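PhnH (Penicillium herquei, PDB 6JJT) catalyses an enantioselective intramolecular hydroalkoxylation that closes a ring to give (2'R)-atrovenetin in the biosynthesis of phenalenones such as herqueinone. Local coordinates at residues Phe28-Asn33 against Ile59-Phe65. Residues are numbered along the deposited sequence; the frame is centred on the assembly and turned at random.
Sequences FLFSAN and IIAGPNF
Phe30 reaches from one strand of a beta hairpin to the ring of Phe65, just past the end of its partner strand. Its CB lies 3.3 Å from Ala61 O and also touches Phe65 CZ. CG meets Phe65 CZ at 3.6 Å, CD1 meets the same atom, and CD2 turns to Ile60 CG2; CE2, next on that side, brushes Ile60 CD1. With CG of Phe30 set over its own backbone, flanked by N and C (chi1 73°), Phe65 CZ and CE2 come over one face of the Phe30 ring, the two planes oblique at 41°. Tyr145, from strand 142-148, stacks on Phe30; Leu29 and Phe30 both face it through backbone hydrogen bonds, a classic beta bulge. Beyond the bulge, Ser31 with Ala61 and Asn33 with Ile59 form antiparallel hydrogen-bonded pairs, each closed by two backbone bonds. A water joins Ser31 OG (2.8 Å) to Ile59 O, which also accepts Asn33 N. Where this pairing stops, Asn64 ND2 donates to Leu29 O (2.9 Å, 151° at the hydrogen), the oxygen lying close to its amide plane. In continued register Leu29 would face Pro63, which lacks an N-H; the Asn64 amide probably stands in, tying the turn to the bulged strand.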
# COMPACT_ATOMS: atom_id res chain seq x y z
N PHE D 28 -3.88 -17.76 -21.65
CA PHE D 28 -3.75 -16.38 -22.10
C PHE D 28 -4.99 -15.59 -21.70
O PHE D 28 -6.13 -16.03 -21.81
CB PHE D 28 -3.58 -16.35 -23.63
CG PHE D 28 -3.46 -14.93 -24.14
CD1 PHE D 28 -2.40 -14.10 -23.77
CD2 PHE D 28 -4.46 -14.39 -24.92
CE1 PHE D 28 -2.31 -12.80 -24.25
CE2 PHE D 28 -4.40 -13.07 -25.36
CZ PHE D 28 -3.33 -12.28 -25.01
N LEU D 29 -4.75 -14.42 -21.07
CA LEU D 29 -5.85 -13.64 -20.53
C LEU D 29 -6.13 -12.38 -21.35
O LEU D 29 -7.29 -12.15 -21.65
CB LEU D 29 -5.55 -13.27 -19.06
CG LEU D 29 -6.68 -12.59 -18.28
CD1 LEU D 29 -7.93 -13.44 -18.16
CD2 LEU D 29 -6.19 -12.11 -16.91
N PHE D 30 -5.10 -11.54 -21.58
CA PHE D 30 -5.33 -10.27 -22.29
C PHE D 30 -4.01 -9.68 -22.66
O PHE D 30 -2.99 -10.03 -22.09
CB PHE D 30 -6.15 -9.22 -21.49
CG PHE D 30 -5.46 -8.52 -20.33
CD1 PHE D 30 -5.17 -9.19 -19.14
CD2 PHE D 30 -5.15 -7.16 -20.42
CE1 PHE D 30 -4.57 -8.52 -18.07
CE2 PHE D 30 -4.59 -6.48 -19.33
CZ PHE D 30 -4.29 -7.16 -18.16
N SER D 31 -4.04 -8.73 -23.63
CA SER D 31 -2.91 -7.88 -23.91
C SER D 31 -3.31 -6.44 -23.61
O SER D 31 -4.48 -6.06 -23.62
CB SER D 31 -2.47 -8.01 -25.35
OG SER D 31 -3.54 -7.53 -26.15
N ALA D 32 -2.27 -5.64 -23.37
CA ALA D 32 -2.45 -4.22 -23.13
C ALA D 32 -1.40 -3.50 -23.96
O ALA D 32 -0.22 -3.88 -23.95
CB ALA D 32 -2.28 -3.89 -21.66
N ASN D 33 -1.86 -2.48 -24.70
CA ASN D 33 -0.97 -1.64 -25.48
C ASN D 33 -1.14 -0.22 -24.93
O ASN D 33 -2.17 0.42 -25.21
CB ASN D 33 -1.34 -1.71 -26.96
CG ASN D 33 -0.28 -1.15 -27.88
OD1 ASN D 33 0.82 -0.80 -27.45
ND2 ASN D 33 -0.59 -1.14 -29.17
N ILE D 59 -5.08 0.21 -25.20
CA ILE D 59 -5.99 -0.75 -25.81
C ILE D 59 -5.84 -2.10 -25.11
O ILE D 59 -4.73 -2.60 -24.98
CB ILE D 59 -5.73 -0.86 -27.33
CG1 ILE D 59 -5.87 0.51 -28.04
CG2 ILE D 59 -6.62 -1.94 -27.95
CD1 ILE D 59 -7.18 1.22 -27.79
N ILE D 60 -6.96 -2.63 -24.66
CA ILE D 60 -7.01 -3.92 -24.00
C ILE D 60 -7.67 -4.87 -24.99
O ILE D 60 -8.74 -4.54 -25.50
CB ILE D 60 -7.85 -3.77 -22.71
CG1 ILE D 60 -7.27 -2.74 -21.72
CG2 ILE D 60 -8.14 -5.12 -22.08
CD1 ILE D 60 -5.88 -3.08 -21.25
N ALA D 61 -7.04 -6.03 -25.23
CA ALA D 61 -7.63 -6.97 -26.17
C ALA D 61 -7.45 -8.38 -25.65
O ALA D 61 -6.72 -8.62 -24.70
CB ALA D 61 -6.97 -6.79 -27.52
N GLY D 62 -8.08 -9.32 -26.33
CA GLY D 62 -7.95 -10.73 -25.99
C GLY D 62 -9.32 -11.41 -25.94
O GLY D 62 -10.33 -10.77 -26.18
N PRO D 63 -9.35 -12.72 -25.63
CA PRO D 63 -10.57 -13.52 -25.75
C PRO D 63 -11.64 -13.34 -24.67
O PRO D 63 -12.74 -13.86 -24.81
CB PRO D 63 -10.03 -14.96 -25.72
CG PRO D 63 -8.70 -14.88 -24.97
CD PRO D 63 -8.16 -13.51 -25.30
N ASN D 64 -11.33 -12.57 -23.62
CA ASN D 64 -12.13 -12.59 -22.40
C ASN D 64 -12.80 -11.23 -22.19
O ASN D 64 -13.95 -11.15 -21.75
CB ASN D 64 -11.26 -12.91 -21.18
CG ASN D 64 -10.54 -14.25 -21.23
OD1 ASN D 64 -11.12 -15.30 -20.96
ND2 ASN D 64 -9.26 -14.22 -21.52
N PHE D 65 -12.02 -10.17 -22.47
CA PHE D 65 -12.48 -8.79 -22.32
C PHE D 65 -11.62 -7.91 -23.22
O PHE D 65 -10.45 -8.18 -23.48
CB PHE D 65 -12.52 -8.39 -20.83
CG PHE D 65 -11.19 -8.47 -20.12
CD1 PHE D 65 -10.77 -9.65 -19.51
CD2 PHE D 65 -10.36 -7.36 -20.05
CE1 PHE D 65 -9.53 -9.72 -18.86
CE2 PHE D 65 -9.13 -7.43 -19.41
CZ PHE D 65 -8.71 -8.61 -18.81
O HOH W 1 -3.74 -4.75 -26.60